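Local coordinates for protein Lysine/ornithine decarboxylase (Selenomonas ruminantium, PDB 5GJO) that decarboxylates L-lysine and L-ornithine to cadaverine and putrescine with similar efficiency, using pyridoxal 5'-phosphate as cofactor and working as a homodimer, at residues I59-A64 with H82-D87; A73-M78 with L103-D108; L186-Y191 with M237-K242; G220-D225 with L229-A234. The protein carries 2 engineered substitutions. All blocks are in the same frame, centred on the assembly; numbering follows the deposited sequence.

Contact 1: residues I59-A64 with H82-D87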
loop_
_atom_site.group_PDB
_atom_site.type_symbol
_atom_site.label_atom_id
_atom_site.label_comp_id
_atom_site.label_asym_id
_atom_site.label_seq_id
_atom_site.Cartn_x
_atom_site.Cartn_y
_atom_site.Cartn_z
ATOM N N ILE A 59 -5.916 4.254 -20.891
ATOM C CA ILE A 59 -7.287 4.611 -20.441
ATOM C C ILE A 59 -7.495 6.111 -20.476
ATOM O O ILE A 59 -8.529 6.594 -20.996
ATOM C CB ILE A 59 -7.602 3.983 -19.059
ATOM C CG1 ILE A 59 -7.657 2.438 -19.199
ATOM C CG2 ILE A 59 -8.888 4.605 -18.473
ATOM C CD1 ILE A 59 -8.008 1.712 -17.945
ATOM N N LEU A 60 -6.485 6.824 -19.988
ATOM C CA LEU A 60 -6.539 8.281 -19.955
ATOM C C LEU A 60 -6.603 8.844 -21.381
ATOM O O LEU A 60 -7.401 9.730 -21.652
ATOM C CB LEU A 60 -5.379 8.890 -19.216
ATOM C CG LEU A 60 -5.244 8.371 -17.773
ATOM C CD1 LEU A 60 -3.965 8.933 -17.159
ATOM C CD2 LEU A 60 -6.477 8.731 -16.900
ATOM N N SER A 61 -5.810 8.276 -22.289
ATOM C CA SER A 61 -5.855 8.752 -23.658
ATOM C C SER A 61 -7.171 8.457 -24.307
ATOM O O SER A 61 -7.681 9.281 -25.113
ATOM C CB SER A 61 -4.642 8.157 -24.459
ATOM O OG SER A 61 -3.418 8.539 -23.890
ATOM N N LEU A 62 -7.720 7.248 -24.093
ATOM C CA LEU A 62 -9.013 6.937 -24.572
ATOM C C LEU A 62 -10.069 7.996 -24.131
ATOM O O LEU A 62 -10.883 8.572 -24.954
ATOM C CB LEU A 62 -9.424 5.500 -24.148
ATOM C CG LEU A 62 -10.921 5.221 -24.280
ATOM C CD1 LEU A 62 -11.193 5.068 -25.785
ATOM C CD2 LEU A 62 -11.392 3.973 -23.549
ATOM N N LEU A 63 -10.131 8.207 -22.807
ATOM C CA LEU A 63 -11.043 9.137 -22.264
ATOM C C LEU A 63 -10.852 10.568 -22.783
ATOM O O LEU A 63 -11.887 11.202 -23.092
ATOM C CB LEU A 63 -11.029 9.149 -20.695
ATOM C CG LEU A 63 -11.620 7.844 -20.113
ATOM C CD1 LEU A 63 -11.219 7.698 -18.650
ATOM C CD2 LEU A 63 -13.121 7.827 -20.255
ATOM N N ALA A 64 -9.594 11.037 -22.883
ATOM C CA ALA A 64 -9.326 12.354 -23.463
ATOM C C ALA A 64 -9.948 12.445 -24.896
ATOM O O ALA A 64 -10.624 13.413 -25.258
ATOM C CB ALA A 64 -7.873 12.673 -23.471
ATOM N N HIS A 82 -0.324 15.727 -18.546
ATOM C CA HIS A 82 0.483 16.656 -19.371
ATOM C C HIS A 82 1.299 15.861 -20.410
ATOM O O HIS A 82 1.252 16.183 -21.582
ATOM C CB HIS A 82 1.369 17.525 -18.522
ATOM C CG HIS A 82 2.159 18.494 -19.339
ATOM N ND1 HIS A 82 3.505 18.309 -19.593
ATOM C CD2 HIS A 82 1.773 19.555 -20.072
ATOM C CE1 HIS A 82 3.929 19.267 -20.410
ATOM N NE2 HIS A 82 2.913 20.068 -20.670
ATOM N N GLU A 83 1.967 14.817 -19.991
ATOM C CA GLU A 83 2.775 13.970 -20.892
ATOM C C GLU A 83 1.928 13.252 -21.948
ATOM O O GLU A 83 2.399 12.966 -23.068
ATOM C CB GLU A 83 3.667 13.046 -20.074
ATOM C CG GLU A 83 4.703 13.791 -19.194
ATOM C CD GLU A 83 5.695 14.691 -19.999
ATOM O OE1 GLU A 83 6.103 15.788 -19.534
ATOM O OE2 GLU A 83 6.063 14.314 -21.141
ATOM N N LEU A 84 0.641 13.036 -21.668
ATOM C CA LEU A 84 -0.297 12.508 -22.651
ATOM C C LEU A 84 -0.996 13.564 -23.499
ATOM O O LEU A 84 -1.874 13.237 -24.305
ATOM C CB LEU A 84 -1.347 11.631 -21.922
ATOM C CG LEU A 84 -0.749 10.477 -21.167
ATOM C CD1 LEU A 84 -1.857 9.775 -20.360
ATOM C CD2 LEU A 84 -0.191 9.447 -22.159
ATOM N N GLY A 85 -0.596 14.839 -23.375
ATOM C CA GLY A 85 -1.076 15.886 -24.232
ATOM C C GLY A 85 -2.353 16.564 -23.796
ATOM O O GLY A 85 -3.013 17.241 -24.597
ATOM N N VAL A 86 -2.716 16.450 -22.487
ATOM C CA VAL A 86 -3.969 17.007 -22.056
ATOM C C VAL A 86 -3.606 18.368 -21.515
ATOM O O VAL A 86 -2.638 18.475 -20.745
ATOM C CB VAL A 86 -4.596 16.103 -20.942
ATOM C CG1 VAL A 86 -5.794 16.781 -20.307
ATOM C CG2 VAL A 86 -4.882 14.695 -21.507
ATOM N N ASP A 87 -4.388 19.361 -21.931
ATOM C CA ASP A 87 -4.246 20.755 -21.524
ATOM C C ASP A 87 -4.763 20.950 -20.082
ATOM O O ASP A 87 -5.758 20.333 -19.707
ATOM C CB ASP A 87 -5.089 21.670 -22.443
ATOM C CG ASP A 87 -4.704 23.176 -22.277
ATOM O OD1 ASP A 87 -3.534 23.515 -22.630
ATOM O OD2 ASP A 87 -5.522 24.007 -21.767
HETATM O O HOH W 1 -2.682 10.679 -25.308
#
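The backbones of S61, inside helix 57-65, and L84, the first residue to leave helical angles after helix 75-83, approach to 6.8 Å between their CA atoms, and A64 and V86 face each other a little farther apart. L84 touches two of the three partners across. Its side chain crosses that of L60 at about a right angle, and its CD1 branch does the touching, 3.8 Å from L60 CB and 3.9 Å from L60 CD1. The other branch, CD2, turns to the hydroxyl of S61, with 3.8 Å between L84 CD2 and S61 OG. One turn along helix 57-65, A64 CB meets V86 CG2 at 4.1 Å; a first torsion of 170° sets CG1 anti to the backbone N and leaves CG2 for this touch. A water bridges the segments, 2.7 Å from S61 OG and donating to L84 O at 2.9 Å. The backbone turns here through a Schellman motif: G85, with positive phi, is its C-prime residue, G85 N bonding to H82 O and V86 N to L81 O. Beneath lies strand 69-72, whose F70 touches L60, A64 and V86, so helix 57-65 meets the C-terminal end of helix 75-83 and the turn after it above that strand.

Contact 2: residues A73-M78 with L103-D108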
loop_
_atom_site.group_PDB
_atom_site.type_symbol
_atom_site.label_atom_id
_atom_site.label_comp_id
_atom_site.label_asym_id
_atom_site.label_seq_id
_atom_site.Cartn_x
_atom_site.Cartn_y
_atom_site.Cartn_z
ATOM N N ALA A 73 -5.592 14.919 -8.314
ATOM C CA ALA A 73 -5.389 14.992 -6.846
ATOM C C ALA A 73 -4.043 15.482 -6.437
ATOM O O ALA A 73 -3.841 15.659 -5.226
ATOM C CB ALA A 73 -5.539 13.599 -6.265
ATOM N N SER A 74 -3.097 15.606 -7.367
ATOM C CA SER A 74 -1.679 15.821 -7.038
ATOM C C SER A 74 -0.916 16.270 -8.290
ATOM O O SER A 74 -1.405 16.132 -9.397
ATOM C CB SER A 74 -0.971 14.538 -6.510
ATOM O OG SER A 74 -0.763 13.602 -7.592
ATOM N N ALA A 75 0.260 16.878 -8.061
ATOM C CA ALA A 75 1.239 17.158 -9.177
ATOM C C ALA A 75 1.495 15.971 -10.074
ATOM O O ALA A 75 1.524 16.137 -11.310
ATOM C CB ALA A 75 2.561 17.672 -8.661
ATOM N N GLY A 76 1.603 14.788 -9.460
ATOM C CA GLY A 76 1.915 13.523 -10.188
ATOM C C GLY A 76 0.862 13.259 -11.225
ATOM O O GLY A 76 1.165 12.797 -12.345
ATOM N N GLU A 77 -0.389 13.421 -10.826
ATOM C CA GLU A 77 -1.503 13.179 -11.720
ATOM C C GLU A 77 -1.560 14.183 -12.873
ATOM O O GLU A 77 -1.814 13.835 -13.998
ATOM C CB GLU A 77 -2.812 13.124 -10.929
ATOM C CG GLU A 77 -2.881 11.877 -10.073
ATOM C CD GLU A 77 -4.255 11.565 -9.505
ATOM O OE1 GLU A 77 -5.101 12.442 -9.521
ATOM O OE2 GLU A 77 -4.447 10.452 -9.025
ATOM N N MET A 78 -1.325 15.443 -12.545
ATOM C CA MET A 78 -1.228 16.482 -13.572
ATOM C C MET A 78 -0.093 16.171 -14.542
ATOM O O MET A 78 -0.271 16.386 -15.751
ATOM C CB MET A 78 -0.996 17.858 -12.923
ATOM C CG MET A 78 -2.243 18.334 -12.271
ATOM S SD MET A 78 -2.013 19.948 -11.500
ATOM C CE MET A 78 -2.042 19.594 -9.742
ATOM N N LEU A 103 0.386 22.899 -6.330
ATOM C CA LEU A 103 0.067 24.255 -6.751
ATOM C C LEU A 103 1.024 24.751 -7.843
ATOM O O LEU A 103 0.622 25.424 -8.755
ATOM C CB LEU A 103 -0.057 25.210 -5.565
ATOM C CG LEU A 103 -1.390 25.017 -4.849
ATOM C CD1 LEU A 103 -1.412 25.618 -3.472
ATOM C CD2 LEU A 103 -2.590 25.444 -5.658
ATOM N N LYS A 104 2.286 24.408 -7.724
ATOM C CA LYS A 104 3.246 24.744 -8.759
ATOM C C LYS A 104 2.950 24.066 -10.087
ATOM O O LYS A 104 3.015 24.688 -11.120
ATOM C CB LYS A 104 4.663 24.408 -8.313
ATOM C CG LYS A 104 5.714 25.012 -9.222
ATOM C CD LYS A 104 7.116 24.613 -8.811
ATOM C CE LYS A 104 8.178 25.198 -9.739
ATOM N NZ LYS A 104 8.346 24.349 -10.943
ATOM N N ALA A 105 2.594 22.789 -10.047
ATOM C CA ALA A 105 2.165 22.113 -11.288
ATOM C C ALA A 105 0.929 22.720 -11.893
ATOM O O ALA A 105 0.803 22.902 -13.110
ATOM C CB ALA A 105 2.020 20.578 -11.063
ATOM N N ALA A 106 -0.023 23.089 -11.043
ATOM C CA ALA A 106 -1.223 23.718 -11.525
ATOM C C ALA A 106 -0.891 25.010 -12.267
ATOM O O ALA A 106 -1.392 25.209 -13.359
ATOM C CB ALA A 106 -2.212 23.969 -10.408
ATOM N N ALA A 107 -0.009 25.818 -11.685
ATOM C CA ALA A 107 0.402 27.111 -12.306
ATOM C C ALA A 107 1.070 26.827 -13.649
ATOM O O ALA A 107 0.645 27.329 -14.659
ATOM C CB ALA A 107 1.376 27.834 -11.415
ATOM N N ASP A 108 2.036 25.941 -13.619
ATOM C CA ASP A 108 2.760 25.538 -14.878
ATOM C C ASP A 108 1.855 25.069 -15.998
ATOM O O ASP A 108 2.028 25.474 -17.166
ATOM C CB ASP A 108 3.813 24.513 -14.568
ATOM C CG ASP A 108 4.898 25.063 -13.641
ATOM O OD1 ASP A 108 5.014 26.326 -13.468
ATOM O OD2 ASP A 108 5.644 24.239 -13.047
#
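The first turn of helix 75-83 comes up against the middle of helix 100-109, and the CA atoms of A75 and A105 stand 5.5 Å apart, an approach that small side chains permit. The two methyls meet directly, A75 CB lying 3.8 Å from A105 CB. One turn further, M78 reaches across with its sulfur: SD lies 3.7 Å from the backbone N of A106, 4.1 Å from A105 CB and 4.2 Å from A106 CB. Its CG lies beside the backbone N (chi1 -73°) and the chain runs extended through chi2, which carries SD to the A105-A106 backbone; the bend at chi3 (-109°) turns only the terminal methyl. On the other side of the turn, S74 is the N-cap, its OG accepting from E77 N at 3.3 Å, while A73 N donates to E77 OE1 from 38° out of the carboxylate plane. The second subunit reaches this turn too: S74 OG hydrogen-bonds to N362 O of that chain, and A75 packs on its Y365. No hydrogen bond joins the two segments, and all four residues that touch are buried. Cohesion between these outer helices of the barrel thus rests on dispersion between methyls and a polarisable sulfur, while the S74 hydroxyl serves both the helix cap and the dimer interface.

Contact 3: residues L186-Y191 with M237-K242. With SO4 (sulfate ion), chain C.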
loop_
_atom_site.group_PDB
_atom_site.type_symbol
_atom_site.label_atom_id
_atom_site.label_comp_id
_atom_site.label_asym_id
_atom_site.label_seq_id
_atom_site.Cartn_x
_atom_site.Cartn_y
_atom_site.Cartn_z
ATOM N N LEU A 186 -24.561 3.426 -2.244
ATOM C CA LEU A 186 -25.739 2.662 -2.611
ATOM C C LEU A 186 -26.995 3.516 -2.444
ATOM O O LEU A 186 -28.070 3.028 -2.600
ATOM C CB LEU A 186 -25.823 1.354 -1.819
ATOM C CG LEU A 186 -24.543 0.503 -1.822
ATOM C CD1 LEU A 186 -24.669 -0.781 -1.030
ATOM C CD2 LEU A 186 -24.130 0.194 -3.240
ATOM N N SER A 187 -26.818 4.798 -2.139
ATOM C CA SER A 187 -27.922 5.756 -2.011
ATOM C C SER A 187 -28.022 6.671 -3.195
ATOM O O SER A 187 -27.047 7.235 -3.621
ATOM C CB SER A 187 -27.774 6.619 -0.723
ATOM O OG SER A 187 -28.802 7.623 -0.659
ATOM N N THR A 188 -29.190 6.689 -3.824
ATOM C CA THR A 188 -29.574 7.730 -4.796
ATOM C C THR A 188 -30.036 9.017 -4.102
ATOM O O THR A 188 -29.678 10.175 -4.511
ATOM C CB THR A 188 -30.622 7.191 -5.720
ATOM O OG1 THR A 188 -30.072 6.095 -6.460
ATOM C CG2 THR A 188 -31.120 8.226 -6.678
ATOM N N ALA A 189 -30.768 8.845 -3.008
ATOM C CA ALA A 189 -31.281 9.990 -2.228
ATOM C C ALA A 189 -30.223 10.962 -1.749
ATOM O O ALA A 189 -30.483 12.191 -1.631
ATOM C CB ALA A 189 -32.076 9.511 -1.005
ATOM N N ALA A 190 -29.041 10.459 -1.452
ATOM C CA ALA A 190 -27.982 11.333 -1.002
ATOM C C ALA A 190 -27.666 12.365 -2.080
ATOM O O ALA A 190 -27.432 13.496 -1.779
ATOM C CB ALA A 190 -26.744 10.537 -0.655
ATOM N N TYR A 191 -27.637 11.940 -3.339
ATOM C CA TYR A 191 -27.429 12.879 -4.420
ATOM C C TYR A 191 -28.593 13.869 -4.517
ATOM O O TYR A 191 -28.397 15.036 -4.683
ATOM C CB TYR A 191 -27.282 12.147 -5.748
ATOM C CG TYR A 191 -26.061 11.269 -5.863
ATOM C CD1 TYR A 191 -24.869 11.765 -6.357
ATOM C CD2 TYR A 191 -26.112 9.934 -5.530
ATOM C CE1 TYR A 191 -23.751 10.968 -6.485
ATOM C CE2 TYR A 191 -25.008 9.126 -5.659
ATOM C CZ TYR A 191 -23.814 9.649 -6.140
ATOM O OH TYR A 191 -22.702 8.861 -6.272
ATOM N N MET A 237 -28.614 6.816 -12.143
ATOM C CA MET A 237 -28.166 7.913 -12.888
ATOM C C MET A 237 -29.361 8.764 -13.445
ATOM O O MET A 237 -29.282 10.022 -13.413
ATOM C CB MET A 237 -27.295 7.452 -14.053
ATOM C CG MET A 237 -25.958 6.898 -13.522
ATOM S SD MET A 237 -24.857 6.532 -14.884
ATOM C CE MET A 237 -23.695 5.544 -13.898
ATOM N N GLU A 238 -30.418 8.115 -13.895
ATOM C CA GLU A 238 -31.553 8.836 -14.433
ATOM C C GLU A 238 -32.194 9.722 -13.361
ATOM O O GLU A 238 -32.623 10.800 -13.650
ATOM C CB GLU A 238 -32.598 7.889 -15.010
ATOM C CG GLU A 238 -32.144 7.083 -16.207
ATOM C CD GLU A 238 -32.345 7.796 -17.527
ATOM O OE1 GLU A 238 -32.959 8.874 -17.528
ATOM O OE2 GLU A 238 -31.871 7.286 -18.556
ATOM N N ALA A 239 -32.277 9.214 -12.140
ATOM C CA ALA A 239 -32.881 9.950 -10.987
ATOM C C ALA A 239 -32.015 11.137 -10.629
ATOM O O ALA A 239 -32.550 12.241 -10.379
ATOM C CB ALA A 239 -33.047 9.048 -9.799
ATOM N N ILE A 240 -30.711 10.983 -10.672
ATOM C CA ILE A 240 -29.807 12.141 -10.470
ATOM C C ILE A 240 -30.039 13.170 -11.589
ATOM O O ILE A 240 -30.178 14.409 -11.358
ATOM C CB ILE A 240 -28.390 11.690 -10.327
ATOM C CG1 ILE A 240 -28.172 10.842 -9.080
ATOM C CG2 ILE A 240 -27.406 12.828 -10.275
ATOM C CD1 ILE A 240 -26.886 10.039 -9.079
ATOM N N ASN A 241 -30.051 12.692 -12.848
ATOM C CA ASN A 241 -30.222 13.583 -13.997
ATOM C C ASN A 241 -31.564 14.342 -13.886
ATOM O O ASN A 241 -31.576 15.579 -14.136
ATOM C CB ASN A 241 -30.154 12.809 -15.315
ATOM C CG ASN A 241 -29.894 13.689 -16.467
ATOM O OD1 ASN A 241 -28.809 14.201 -16.680
ATOM N ND2 ASN A 241 -30.950 13.902 -17.246
ATOM N N LYS A 242 -32.605 13.632 -13.450
ATOM C CA LYS A 242 -33.973 14.190 -13.341
ATOM C C LYS A 242 -33.926 15.358 -12.324
ATOM O O LYS A 242 -34.516 16.468 -12.563
ATOM C CB LYS A 242 -35.001 13.139 -12.978
ATOM C CG LYS A 242 -36.433 13.654 -12.960
ATOM C CD LYS A 242 -37.399 12.691 -12.348
ATOM C CE LYS A 242 -38.817 13.153 -12.617
ATOM N NZ LYS A 242 -39.799 12.110 -12.182
HETATM S S SO4 C . -31.760 5.590 -0.863
HETATM O O1 SO4 C . -31.555 6.117 -2.247
HETATM O O2 SO4 C . -33.172 5.652 -0.514
HETATM O O3 SO4 C . -31.358 4.160 -1.012
HETATM O O4 SO4 C . -30.907 6.248 0.161
#
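Y191 and I240 form the centre of a helix-helix contact on the outside of the TIM-type barrel that binds the cofactor, between the start of helix 189-207 and helix 233-247. The terminal methyl of I240, CD1, sits over one face of the Y191 ring in a CH-pi contact, 3.7 Å from the centroid and 17° off the ring normal. It leans toward the CG end, where the separation of I240 CD1 and Y191 CG falls to 3.5 Å. I240 CG1 continues the touch onto Y191 CB. Both residues have chi1 near -65°, placing CG of the tyrosine and CG1 of the isoleucine beside their own backbone N, and I240 is then extended at chi2, which brings its methyl above the ring. A second, smaller touch joins T188 CG2 to A239 CB at 3.8 Å.

The next shell fixes the ring at its far end: Y191 OH is hydrogen-bonded to G219 O, on the glycine pair of the cofactor pocket, while V181 packs on the side chain. Losing the ring and hydroxyl, as with an alanine here, is likely to leave I240 CD1 without its aromatic face and G219 O without its hydroxyl partner. Farther out, S187 OG accepts from A190 N, a capping bond in the turn that leads into helix 189-207. A sulfate, probably from the crystallisation liquor, lies by the same turn and is also held by K144 NZ. S187 OG donates to sulfate O4 at 2.6 Å, and A189 N points almost straight at sulfate O1, 2.9 Å away with an N-H...O angle of 174°.

Contact 4: residues G220-D225 with L229-A234. With PLP (pyridoxal-5'-phosphate), chain H.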
loop_
_atom_site.group_PDB
_atom_site.type_symbol
_atom_site.label_atom_id
_atom_site.label_comp_id
_atom_site.label_asym_id
_atom_site.label_seq_id
_atom_site.Cartn_x
_atom_site.Cartn_y
_atom_site.Cartn_z
ATOM N N GLY A 220 -18.895 8.578 -6.685
ATOM C CA GLY A 220 -19.542 7.643 -5.784
ATOM C C GLY A 220 -20.407 6.583 -6.420
ATOM O O GLY A 220 -20.919 5.727 -5.736
ATOM N N PHE A 221 -20.557 6.666 -7.733
ATOM C CA PHE A 221 -21.319 5.661 -8.430
ATOM C C PHE A 221 -20.665 4.258 -8.119
ATOM O O PHE A 221 -19.461 4.133 -8.213
ATOM C CB PHE A 221 -21.311 5.941 -9.926
ATOM C CG PHE A 221 -21.712 7.353 -10.266
ATOM C CD1 PHE A 221 -22.996 7.708 -10.224
ATOM C CD2 PHE A 221 -20.745 8.306 -10.475
ATOM C CE1 PHE A 221 -23.376 9.028 -10.521
ATOM C CE2 PHE A 221 -21.091 9.625 -10.715
ATOM C CZ PHE A 221 -22.394 9.962 -10.762
ATOM N N PRO A 222 -21.468 3.236 -7.791
ATOM C CA PRO A 222 -20.922 1.997 -7.282
ATOM C C PRO A 222 -20.588 0.990 -8.332
ATOM O O PRO A 222 -20.998 1.086 -9.471
ATOM C CB PRO A 222 -22.013 1.527 -6.328
ATOM C CG PRO A 222 -23.243 1.912 -7.050
ATOM C CD PRO A 222 -22.878 3.351 -7.445
ATOM N N VAL A 223 -19.798 0.044 -7.936
ATOM C CA VAL A 223 -19.389 -1.104 -8.818
ATOM C C VAL A 223 -19.672 -2.428 -8.040
ATOM O O VAL A 223 -19.600 -2.456 -6.785
ATOM C CB VAL A 223 -17.877 -0.889 -9.011
ATOM C CG1 VAL A 223 -17.047 -2.142 -9.327
ATOM C CG2 VAL A 223 -17.618 0.274 -9.987
ATOM N N PRO A 224 -19.918 -3.528 -8.761
ATOM C CA PRO A 224 -20.181 -4.833 -8.174
ATOM C C PRO A 224 -18.921 -5.363 -7.436
ATOM O O PRO A 224 -17.778 -5.192 -7.881
ATOM C CB PRO A 224 -20.489 -5.765 -9.356
ATOM C CG PRO A 224 -20.398 -4.967 -10.534
ATOM C CD PRO A 224 -20.039 -3.546 -10.232
ATOM N N ASP A 225 -19.175 -6.032 -6.320
ATOM C CA ASP A 225 -18.140 -6.716 -5.573
ATOM C C ASP A 225 -18.429 -8.237 -5.597
ATOM O O ASP A 225 -19.120 -8.682 -6.463
ATOM C CB ASP A 225 -17.997 -6.129 -4.173
ATOM C CG ASP A 225 -19.126 -6.535 -3.241
ATOM O OD1 ASP A 225 -20.076 -7.164 -3.688
ATOM O OD2 ASP A 225 -19.001 -6.231 -2.050
ATOM N N LEU A 229 -23.978 -6.198 -7.361
ATOM C CA LEU A 229 -24.288 -4.753 -7.103
ATOM C C LEU A 229 -25.801 -4.690 -6.963
ATOM O O LEU A 229 -26.504 -5.065 -7.916
ATOM C CB LEU A 229 -23.814 -3.879 -8.276
ATOM C CG LEU A 229 -24.170 -2.355 -8.154
ATOM C CD1 LEU A 229 -23.661 -1.858 -6.810
ATOM C CD2 LEU A 229 -23.576 -1.548 -9.280
ATOM N N ASN A 230 -26.286 -4.272 -5.792
ATOM C CA ASN A 230 -27.666 -4.266 -5.502
ATOM C C ASN A 230 -28.388 -2.997 -5.901
ATOM O O ASN A 230 -29.538 -2.823 -5.530
ATOM C CB ASN A 230 -27.888 -4.618 -4.024
ATOM C CG ASN A 230 -27.420 -3.530 -3.079
ATOM O OD1 ASN A 230 -27.247 -2.374 -3.473
ATOM N ND2 ASN A 230 -27.119 -3.927 -1.847
ATOM N N VAL A 231 -27.756 -2.167 -6.711
ATOM C CA VAL A 231 -28.325 -0.911 -7.248
ATOM C C VAL A 231 -28.499 -1.073 -8.744
ATOM O O VAL A 231 -27.610 -1.562 -9.395
ATOM C CB VAL A 231 -27.226 0.226 -7.075
ATOM C CG1 VAL A 231 -27.437 1.436 -7.951
ATOM C CG2 VAL A 231 -27.153 0.634 -5.633
ATOM N N ASP A 232 -29.555 -0.504 -9.289
ATOM C CA ASP A 232 -29.706 -0.404 -10.723
ATOM C C ASP A 232 -29.039 0.897 -11.128
ATOM O O ASP A 232 -29.555 1.952 -10.804
ATOM C CB ASP A 232 -31.194 -0.342 -11.012
ATOM C CG ASP A 232 -31.528 0.016 -12.445
ATOM O OD1 ASP A 232 -30.708 0.489 -13.206
ATOM O OD2 ASP A 232 -32.669 -0.193 -12.805
ATOM N N LEU A 233 -27.926 0.832 -11.859
ATOM C CA LEU A 233 -27.190 2.069 -12.169
ATOM C C LEU A 233 -27.908 2.970 -13.123
ATOM O O LEU A 233 -27.786 4.174 -12.993
ATOM C CB LEU A 233 -25.776 1.858 -12.726
ATOM C CG LEU A 233 -24.737 1.437 -11.720
ATOM C CD1 LEU A 233 -23.546 0.982 -12.601
ATOM C CD2 LEU A 233 -24.371 2.618 -10.848
ATOM N N ALA A 234 -28.614 2.431 -14.132
ATOM C CA ALA A 234 -29.350 3.278 -14.981
ATOM C C ALA A 234 -30.383 4.110 -14.177
ATOM O O ALA A 234 -30.509 5.315 -14.391
ATOM C CB ALA A 234 -30.069 2.464 -16.077
HETATM N N1 PLP H . -13.598 13.091 -7.060
HETATM C C2 PLP H . -13.101 13.339 -5.824
HETATM C C2A PLP H . -12.805 14.755 -5.405
HETATM C C3 PLP H . -12.848 12.220 -4.883
HETATM O O3 PLP H . -12.350 12.444 -3.635
HETATM C C4 PLP H . -13.158 10.850 -5.351
HETATM C C4A PLP H . -12.940 9.670 -4.485
HETATM O O4A PLP H . -12.130 9.723 -3.574
HETATM C C5 PLP H . -13.697 10.713 -6.726
HETATM C C6 PLP H . -13.885 11.854 -7.502
HETATM C C5A PLP H . -14.039 9.349 -7.277
HETATM O O4P PLP H . -14.899 8.670 -6.366
HETATM P P PLP H . -15.614 7.291 -6.790
HETATM O O1P PLP H . -16.493 7.679 -7.954
HETATM O O2P PLP H . -16.369 6.875 -5.551
HETATM O O3P PLP H . -14.463 6.382 -7.155
#
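P222 packs against L229 and L233, and L229 also against P224, in an apolar interface formed as the chain doubles back between strand 214-216 and helix 233-247. L229 CD1 lies 3.8 Å from P222 CB and as far from CG, the two side chains crossing at about a right angle. L233 slides past the same proline in the opposite direction, its CD2 3.8 Å from P222 CD, and V231 CG1 adds a looser touch on P222 CG. At the turn itself P224 and L229 come closest in backbone, 4.2 Å between CA atoms, with L229 CB 4.0 Å from P224 CB. L229 CD1 reaches P222 because CG stands anti to the backbone N (chi1 176°). Shortening this residue to an alanine would probably open a gap beside P222 and leave its CB and CG without the methyl that now covers them.

No hydrogen bond joins the segments; the polar bonds described here go to the cofactor or to residues outside. G220 N donates to O1P of pyridoxal-5'-phosphate at 2.9 Å and 176°, and its positive phi is one that a side chain would oppose. V223 O accepts from Q184, and D232, the N-cap of helix 233-247, accepts from A235 N through OD1. The chemistry thus divides: the loop's cofactor end offers a backbone N-H to the phosphate, whereas the following prolines close against L229, V231 and L233 through van der Waals contact.

All four contacts lie in the pyridoxal-binding barrel domain and fall into two groups. Contacts 1 and 2 have centres 15 Å apart and share helix 75-83; their segments alternate along the chain and tie helices 57-65, 75-83 and 100-109 in succession. Both close before contacts 3 and 4 open. These two, centred 12 Å apart, share helix 233-247; both segments of contact 4 fall between those of contact 3, and they touch where Y191 OH lies 3.2 Å from G220 C. Contacts 1 and 4 are centred 27 Å apart, on opposite sides of the chain's centre. Contact 2 also touches the second subunit; contact 4 includes G220, which binds the cofactor phosphate, and contact 3 adjoins it through Y191.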